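Local coordinates for protein alpha-fucosidase GH29 (Fusarium graminearum, PDB 4PSR) that hydrolyses alpha-L-fucosidic linkages as a family 29 glycoside hydrolase, probably releasing fucose from the carbohydrate of glycoproteins, at residues G36-W47 with E125-W133; F89-K97 with Y145-K153. One frame throughout, in Å; residues are numbered along the deposited sequence. Where two conformers were deposited one is given.

Contact 1: residues G36-W47 with E125-W133. With FUL (beta-L-fucopyranose), chain M.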
# COMPACT_ATOMS: atom_id res chain seq x y z
N GLY A 36 2.21 -8.33 18.34
CA GLY A 36 1.55 -9.54 18.81
C GLY A 36 2.48 -10.45 19.60
O GLY A 36 3.52 -10.01 20.03
N ALA A 37 2.08 -11.70 19.77
CA ALA A 37 2.91 -12.64 20.50
C ALA A 37 4.24 -12.87 19.78
O ALA A 37 5.22 -13.22 20.41
CB ALA A 37 2.20 -13.96 20.71
N PHE A 38 4.28 -12.63 18.47
CA PHE A 38 5.54 -12.74 17.72
C PHE A 38 6.52 -11.64 18.11
O PHE A 38 7.71 -11.76 17.83
CB PHE A 38 5.28 -12.69 16.20
CG PHE A 38 4.40 -11.55 15.76
CD1 PHE A 38 4.90 -10.25 15.64
CD2 PHE A 38 3.06 -11.77 15.49
CE1 PHE A 38 4.06 -9.19 15.28
CE2 PHE A 38 2.22 -10.71 15.11
CZ PHE A 38 2.74 -9.43 15.03
N THR A 39 6.04 -10.60 18.79
CA THR A 39 6.90 -9.53 19.26
C THR A 39 7.60 -9.87 20.59
O THR A 39 8.56 -9.21 20.98
CB THR A 39 6.09 -8.21 19.44
OG1 THR A 39 5.26 -7.98 18.29
CG2 THR A 39 6.99 -7.01 19.66
N THR A 40 7.07 -10.86 21.31
CA THR A 40 7.52 -11.13 22.68
C THR A 40 9.05 -11.28 22.80
O THR A 40 9.66 -10.68 23.69
CB THR A 40 6.83 -12.36 23.27
OG1 THR A 40 5.42 -12.31 23.01
CG2 THR A 40 7.05 -12.41 24.78
N ALA A 41 9.66 -12.04 21.89
CA ALA A 41 11.11 -12.24 21.95
C ALA A 41 11.92 -10.99 21.62
O ALA A 41 13.09 -10.85 22.01
CB ALA A 41 11.50 -13.35 21.03
N GLN A 42 11.30 -10.03 20.93
CA GLN A 42 11.97 -8.81 20.50
C GLN A 42 13.33 -9.12 19.86
O GLN A 42 14.32 -8.43 20.11
CB GLN A 42 12.12 -7.79 21.66
CG GLN A 42 10.73 -7.39 22.24
CD GLN A 42 10.74 -6.31 23.29
OE1 GLN A 42 9.81 -5.51 23.36
NE2 GLN A 42 11.79 -6.26 24.09
N TYR A 43 13.33 -10.12 18.99
CA TYR A 43 14.56 -10.60 18.36
C TYR A 43 14.34 -10.98 16.91
O TYR A 43 13.35 -11.63 16.60
CB TYR A 43 15.12 -11.81 19.12
CG TYR A 43 16.54 -12.17 18.68
CD1 TYR A 43 17.62 -11.47 19.20
CD2 TYR A 43 16.76 -13.16 17.74
CE1 TYR A 43 18.91 -11.76 18.80
CE2 TYR A 43 18.05 -13.46 17.34
CZ TYR A 43 19.10 -12.75 17.87
OH TYR A 43 20.40 -13.06 17.47
N ALA A 44 15.26 -10.51 16.05
CA ALA A 44 15.34 -10.83 14.61
C ALA A 44 14.21 -10.16 13.79
O ALA A 44 14.45 -9.19 13.10
CB ALA A 44 15.38 -12.33 14.39
N SER A 45 13.00 -10.70 13.87
CA SER A 45 11.84 -10.17 13.16
C SER A 45 10.59 -10.85 13.65
O SER A 45 10.61 -11.71 14.53
CB SER A 45 11.97 -10.41 11.65
OG SER A 45 11.82 -11.78 11.37
N GLU A 46 9.47 -10.42 13.07
CA GLU A 46 8.19 -11.06 13.29
C GLU A 46 8.14 -12.51 12.80
O GLU A 46 7.18 -13.21 13.11
CB GLU A 46 7.06 -10.24 12.65
CG GLU A 46 6.99 -10.28 11.12
CD GLU A 46 8.11 -9.59 10.36
OE1 GLU A 46 8.83 -8.74 10.91
OE2 GLU A 46 8.25 -9.92 9.15
N TRP A 47 9.15 -12.97 12.03
CA TRP A 47 9.26 -14.39 11.68
C TRP A 47 9.93 -15.22 12.78
O TRP A 47 10.12 -16.42 12.59
CB TRP A 47 9.96 -14.60 10.32
CG TRP A 47 9.06 -14.36 9.13
CD1 TRP A 47 8.00 -13.47 9.03
CD2 TRP A 47 9.11 -15.05 7.87
NE1 TRP A 47 7.41 -13.58 7.79
CE2 TRP A 47 8.07 -14.54 7.06
CE3 TRP A 47 9.95 -16.03 7.34
CZ2 TRP A 47 7.84 -15.02 5.76
CZ3 TRP A 47 9.72 -16.50 6.05
CH2 TRP A 47 8.67 -16.00 5.28
N GLU A 125 -4.14 -11.10 12.88
CA GLU A 125 -3.53 -12.43 12.99
C GLU A 125 -2.41 -12.46 11.96
O GLU A 125 -2.69 -12.24 10.77
CB GLU A 125 -4.53 -13.54 12.74
CG GLU A 125 -3.84 -14.91 12.84
CD GLU A 125 -4.77 -16.10 12.87
OE1 GLU A 125 -5.98 -15.93 13.03
OE2 GLU A 125 -4.24 -17.23 12.69
N HIS A 126 -1.19 -12.73 12.41
CA HIS A 126 -0.07 -12.86 11.48
C HIS A 126 0.03 -14.34 11.03
O HIS A 126 -0.99 -14.98 10.88
CB HIS A 126 1.20 -12.30 12.14
CG HIS A 126 2.27 -11.97 11.16
ND1 HIS A 126 3.36 -12.79 10.96
CD2 HIS A 126 2.38 -10.97 10.25
CE1 HIS A 126 4.12 -12.27 10.01
NE2 HIS A 126 3.54 -11.17 9.56
N HIS A 127 1.24 -14.85 10.76
CA HIS A 127 1.42 -16.23 10.31
C HIS A 127 1.49 -17.23 11.48
O HIS A 127 1.50 -18.44 11.23
CB HIS A 127 2.76 -16.42 9.56
CG HIS A 127 3.00 -15.55 8.36
ND1 HIS A 127 2.05 -15.26 7.39
CD2 HIS A 127 4.15 -14.97 7.94
CE1 HIS A 127 2.62 -14.53 6.44
NE2 HIS A 127 3.89 -14.33 6.75
N ASP A 128 1.53 -16.74 12.72
CA ASP A 128 1.88 -17.52 13.90
C ASP A 128 0.70 -18.17 14.62
O ASP A 128 0.87 -18.70 15.72
CB ASP A 128 2.63 -16.66 14.90
CG ASP A 128 1.76 -15.57 15.53
OD1 ASP A 128 0.74 -15.17 14.91
OD2 ASP A 128 2.11 -15.11 16.65
N GLY A 129 -0.48 -18.13 14.02
CA GLY A 129 -1.62 -18.87 14.54
C GLY A 129 -2.41 -18.28 15.71
O GLY A 129 -3.31 -18.95 16.25
N PHE A 130 -2.06 -17.05 16.10
CA PHE A 130 -2.63 -16.38 17.28
C PHE A 130 -3.60 -15.31 16.78
O PHE A 130 -3.18 -14.31 16.18
CB PHE A 130 -1.47 -15.76 18.07
CG PHE A 130 -1.85 -15.17 19.43
CD1 PHE A 130 -2.40 -15.98 20.42
CD2 PHE A 130 -1.59 -13.84 19.74
CE1 PHE A 130 -2.72 -15.47 21.68
CE2 PHE A 130 -1.89 -13.34 21.02
CZ PHE A 130 -2.44 -14.15 21.98
N SER A 131 -4.89 -15.54 17.00
CA SER A 131 -5.93 -14.59 16.58
C SER A 131 -6.10 -13.56 17.68
O SER A 131 -6.34 -13.95 18.80
CB SER A 131 -7.27 -15.29 16.39
OG SER A 131 -7.18 -16.34 15.43
N MET A 132 -6.00 -12.26 17.39
CA MET A 132 -5.96 -11.27 18.47
C MET A 132 -7.32 -10.64 18.79
O MET A 132 -7.37 -9.61 19.52
CB MET A 132 -4.86 -10.26 18.23
CG MET A 132 -3.51 -10.91 18.59
SD MET A 132 -2.10 -9.79 18.41
CE MET A 132 -1.86 -9.88 16.62
N TRP A 133 -8.40 -11.27 18.36
CA TRP A 133 -9.76 -10.92 18.80
C TRP A 133 -10.28 -12.06 19.71
O TRP A 133 -9.63 -13.11 19.86
CB TRP A 133 -10.71 -10.66 17.62
CG TRP A 133 -10.92 -11.85 16.74
CD1 TRP A 133 -11.98 -12.71 16.79
CD2 TRP A 133 -10.07 -12.33 15.68
NE1 TRP A 133 -11.84 -13.69 15.85
CE2 TRP A 133 -10.67 -13.49 15.17
CE3 TRP A 133 -8.83 -11.91 15.15
CZ2 TRP A 133 -10.10 -14.23 14.12
CZ3 TRP A 133 -8.26 -12.65 14.12
CH2 TRP A 133 -8.90 -13.79 13.61
C1 FUL M . 5.13 -10.43 4.38
C2 FUL M . 5.15 -11.15 5.72
O2 FUL M . 5.77 -12.44 5.63
C3 FUL M . 5.91 -10.26 6.65
O3 FUL M . 6.04 -10.90 7.90
C4 FUL M . 5.15 -8.96 6.77
O4 FUL M . 3.88 -9.21 7.37
C5 FUL M . 4.98 -8.35 5.38
C6 FUL M . 4.15 -7.09 5.39
O5 FUL M . 4.37 -9.25 4.46
O1 FUL M . 4.50 -11.27 3.44
O HOH W 1 0.77 -12.91 17.55
O HOH W 2 4.51 -14.32 13.26

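Contact 2: residues F89-K97 with Y145-K153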
# COMPACT_ATOMS: atom_id res chain seq x y z
N PHE A 89 9.84 -14.76 34.27
CA PHE A 89 8.60 -15.14 33.61
C PHE A 89 8.42 -14.33 32.32
O PHE A 89 8.52 -13.10 32.34
CB PHE A 89 7.41 -14.92 34.54
CG PHE A 89 6.11 -15.35 33.95
CD1 PHE A 89 5.74 -16.67 33.94
CD2 PHE A 89 5.27 -14.40 33.40
CE1 PHE A 89 4.51 -17.03 33.38
CE2 PHE A 89 4.07 -14.76 32.85
CZ PHE A 89 3.69 -16.04 32.85
N VAL A 90 8.20 -15.03 31.21
CA VAL A 90 8.06 -14.45 29.88
C VAL A 90 6.68 -14.75 29.34
O VAL A 90 6.23 -15.89 29.34
CB VAL A 90 9.15 -15.02 28.93
CG1 VAL A 90 8.91 -14.57 27.49
CG2 VAL A 90 10.54 -14.61 29.41
N GLN A 91 5.99 -13.71 28.87
CA GLN A 91 4.67 -13.89 28.24
C GLN A 91 4.27 -12.63 27.49
O GLN A 91 4.54 -11.53 27.93
CB GLN A 91 3.60 -14.21 29.30
CG GLN A 91 2.30 -14.72 28.73
CD GLN A 91 1.28 -15.10 29.77
OE1 GLN A 91 1.35 -14.63 30.92
NE2 GLN A 91 0.32 -15.94 29.40
N PHE A 92 3.59 -12.81 26.37
CA PHE A 92 2.90 -11.69 25.73
C PHE A 92 1.72 -11.33 26.65
O PHE A 92 0.73 -12.07 26.74
CB PHE A 92 2.39 -12.07 24.33
CG PHE A 92 1.66 -10.94 23.65
CD1 PHE A 92 2.34 -9.80 23.29
CD2 PHE A 92 0.30 -11.03 23.39
CE1 PHE A 92 1.67 -8.72 22.67
CE2 PHE A 92 -0.36 -9.97 22.78
CZ PHE A 92 0.32 -8.83 22.42
N LYS A 93 1.84 -10.20 27.34
CA LYS A 93 0.88 -9.82 28.38
C LYS A 93 0.90 -8.31 28.61
O LYS A 93 1.30 -7.83 29.67
CB LYS A 93 1.17 -10.59 29.68
CG LYS A 93 0.08 -10.47 30.73
CD LYS A 93 0.32 -11.43 31.87
CE LYS A 93 -0.65 -11.22 33.01
NZ LYS A 93 -0.41 -12.19 34.11
N PRO A 94 0.49 -7.54 27.59
CA PRO A 94 0.43 -6.09 27.78
C PRO A 94 -0.58 -5.77 28.86
O PRO A 94 -1.62 -6.40 28.96
CB PRO A 94 -0.04 -5.57 26.41
CG PRO A 94 -0.72 -6.76 25.75
CD PRO A 94 0.08 -7.94 26.24
N VAL A 95 -0.24 -4.78 29.67
CA VAL A 95 -1.09 -4.31 30.77
C VAL A 95 -1.50 -2.86 30.51
O VAL A 95 -0.66 -2.01 30.28
CB VAL A 95 -0.30 -4.42 32.07
CG1 VAL A 95 -1.12 -3.88 33.25
CG2 VAL A 95 0.08 -5.85 32.31
N LEU A 96 -2.80 -2.60 30.52
CA LEU A 96 -3.31 -1.25 30.25
C LEU A 96 -2.78 -0.19 31.22
O LEU A 96 -2.65 -0.42 32.41
CB LEU A 96 -4.84 -1.23 30.32
CG LEU A 96 -5.55 -2.03 29.24
CD1 LEU A 96 -7.04 -2.25 29.52
CD2 LEU A 96 -5.40 -1.32 27.92
N LYS A 97 -2.51 0.99 30.68
CA LYS A 97 -2.17 2.16 31.49
C LYS A 97 -3.22 2.41 32.59
O LYS A 97 -2.84 2.70 33.72
CB LYS A 97 -2.00 3.36 30.58
CG LYS A 97 -1.83 4.72 31.25
CD LYS A 97 -2.70 5.70 30.47
CE LYS A 97 -2.38 7.16 30.71
NZ LYS A 97 -3.22 7.98 29.78
N TYR A 145 -5.72 -16.26 26.90
CA TYR A 145 -4.35 -16.30 27.40
C TYR A 145 -3.74 -14.92 27.49
O TYR A 145 -4.23 -13.98 26.85
CB TYR A 145 -3.49 -17.17 26.47
CG TYR A 145 -4.02 -18.58 26.33
CD1 TYR A 145 -4.25 -19.38 27.44
CD2 TYR A 145 -4.38 -19.08 25.09
CE1 TYR A 145 -4.78 -20.67 27.29
CE2 TYR A 145 -4.89 -20.34 24.93
CZ TYR A 145 -5.10 -21.12 26.04
OH TYR A 145 -5.63 -22.39 25.85
N GLY A 146 -2.71 -14.77 28.30
CA GLY A 146 -1.94 -13.55 28.30
C GLY A 146 -2.69 -12.37 28.91
O GLY A 146 -3.05 -12.41 30.09
N PRO A 147 -2.91 -11.30 28.13
CA PRO A 147 -3.44 -10.08 28.74
C PRO A 147 -4.93 -10.14 29.11
O PRO A 147 -5.36 -9.22 29.81
CB PRO A 147 -3.21 -9.02 27.66
CG PRO A 147 -3.30 -9.83 26.34
CD PRO A 147 -2.64 -11.14 26.68
N LYS A 148 -5.68 -11.13 28.64
CA LYS A 148 -7.13 -11.23 28.88
C LYS A 148 -7.84 -9.99 28.32
O LYS A 148 -8.76 -9.44 28.96
CB LYS A 148 -7.45 -11.42 30.37
CG LYS A 148 -6.56 -12.44 31.07
CD LYS A 148 -6.81 -13.83 30.56
CE LYS A 148 -8.16 -14.34 31.08
NZ LYS A 148 -8.58 -15.67 30.55
N LEU A 149 -7.40 -9.55 27.13
CA LEU A 149 -7.95 -8.40 26.41
C LEU A 149 -8.23 -8.78 24.98
O LEU A 149 -7.43 -9.50 24.33
CB LEU A 149 -6.96 -7.23 26.38
CG LEU A 149 -6.66 -6.61 27.74
CD1 LEU A 149 -5.52 -5.64 27.61
CD2 LEU A 149 -7.91 -5.94 28.30
N ASP A 150 -9.36 -8.32 24.47
CA ASP A 150 -9.69 -8.44 23.06
C ASP A 150 -8.99 -7.27 22.35
O ASP A 150 -9.55 -6.16 22.23
CB ASP A 150 -11.20 -8.43 22.85
CG ASP A 150 -11.61 -8.64 21.40
OD1 ASP A 150 -10.79 -8.38 20.51
OD2 ASP A 150 -12.78 -9.03 21.17
N LEU A 151 -7.72 -7.48 21.98
CA LEU A 151 -6.89 -6.41 21.44
C LEU A 151 -7.48 -5.83 20.17
O LEU A 151 -7.52 -4.61 20.02
CB LEU A 151 -5.45 -6.88 21.22
CG LEU A 151 -4.76 -7.36 22.50
CD1 LEU A 151 -3.41 -7.98 22.13
CD2 LEU A 151 -4.59 -6.23 23.50
N VAL A 152 -7.95 -6.70 19.28
CA VAL A 152 -8.50 -6.22 18.01
C VAL A 152 -9.74 -5.34 18.23
O VAL A 152 -9.87 -4.31 17.58
CB VAL A 152 -8.69 -7.41 17.05
CG1 VAL A 152 -9.56 -7.04 15.89
CG2 VAL A 152 -7.30 -7.89 16.55
N LYS A 153 -10.64 -5.73 19.13
CA LYS A 153 -11.83 -4.92 19.38
C LYS A 153 -11.47 -3.58 20.03
O LYS A 153 -12.04 -2.56 19.66
CB LYS A 153 -12.85 -5.70 20.21
CG LYS A 153 -14.24 -5.06 20.29
CD LYS A 153 -15.02 -5.07 18.97
CE LYS A 153 -16.47 -4.69 19.23
NZ LYS A 153 -17.27 -4.41 18.03
O HOH W 3 -2.40 -16.98 30.24
O HOH W 4 -3.65 -7.18 30.62

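Contact 1: residues G36-W47 with E125-W133
Phe-38 packs its ring against the base of His-126, with CE2 of Phe-38 3.5 Å from CB of His-126. The two rings form an edge-to-face pair: the edge of His-126 is turned to the face of Phe-38, and the planes are 51° apart. CG of Phe-38 sits between its backbone N and carbonyl carbon (chi1 49°), which brings the ring back over its own turn, near Gly-36 N. OD2 of Asp-128 lies at the edge of the Phe-38 ring. That oxygen also takes a bond from a water, which in turn accepts a weak bond from Ala-37 N, and it is hydrogen-bonded to Tyr-75. Beside it, CB of Ala-37 packs on CD2 of Phe-130, and Met-132 SD rests against CA of Gly-36.

At the other end both loops meet beta-L-fucopyranose. They follow the first and second strands of the TIM barrel, so this is one wall of the fucose site. NE1 of Trp-47 gives its N-H to O2 of the sugar at 2.9 Å, and a weak bond to O3. NE2 of His-127 meets the same O2 at 2.9 Å, in the plane of its ring and nearly straight (163°). His-126 NE2 bonds O4 at 3.0 Å and, weakly, O3. OE2 of Glu-46 accepts from sugar O3 at 2.7 Å, and its chain bends at chi2 to get there. OE1 of Glu-46 is held by Trp-311 N, and ND1 of His-127 is tied to the carbonyl of His-171. A second water joins Glu-46 O to His-126 ND1. O2 and O3 are held from both loops and O4 by His-126, consistent with selection for fucose by the pattern of its hydroxyls.

Contact 2: residues F89-K97 with Y145-K153
Pro-147 rests its ring obliquely against Pro-94, with CB of Pro-147 3.7 Å from CD of Pro-94. The same CD of Pro-94 lies over the centre of the Phe-92 ring, a CH-pi type of packing within the segment. Phe-92 has CG opposite the backbone N (chi1 179°), and the ring tip reaches Leu-151. Its CE2 meets CD1 of Leu-151 at 3.7 Å, and that methyl sits at the edge of the ring. The ring also pairs edge-to-face with Trp-35.

Tyr-145 to Lys-148 form a type II' beta turn, with Gly-146 and Pro-147 at its corners. This turn lies in the connection between the second barrel strand and helix 151-161 of the TIM barrel. Gly-146 CA makes a CA-H...O contact with Phe-92 O at 3.4 Å. Asp-150 is the N-cap of the helix, its OD1 accepting from Lys-153 N.

Two waters bridge the segments. One accepts from the side-chain NE2 of Gln-91 and from Gly-146 N. Gln-91 NE2 also bonds Ile-79 O. The other water gives to Pro-94 O and Pro-147 O. Lys-93 is fully extended, and its CG passes 3.7 Å from Gly-146 O. Further along, Leu-96 and Leu-149 reach toward each other tip to tip. In both, CG is anti to the carbonyl carbon, and Leu-96 CD1 comes to 4.0 Å from CD2 of Leu-149.

Overall arrangement
From the N terminus the chain leaves barrel strand 29-33 into 36-47, then passes helices 48-51, 58-66 and 76-80 to reach 89-97. Helix 105-114 and strand 119-125 follow, and the return to 125-133 closes contact 1. The chain then runs on to 145-153, which closes contact 2. The two loops therefore cross rather than nest. Contact 1 joins the loops that follow the first two barrel strands at the fucose site. Contact 2 ties the long first connection to the start of helix 151-161. Their centres are about 13 Å apart, and they touch directly: Thr-40 and Gly-36 pack on Phe-92, Trp-133 packs on Asp-150, and Met-132 O probably accepts a hydrogen bond from Val-152 N.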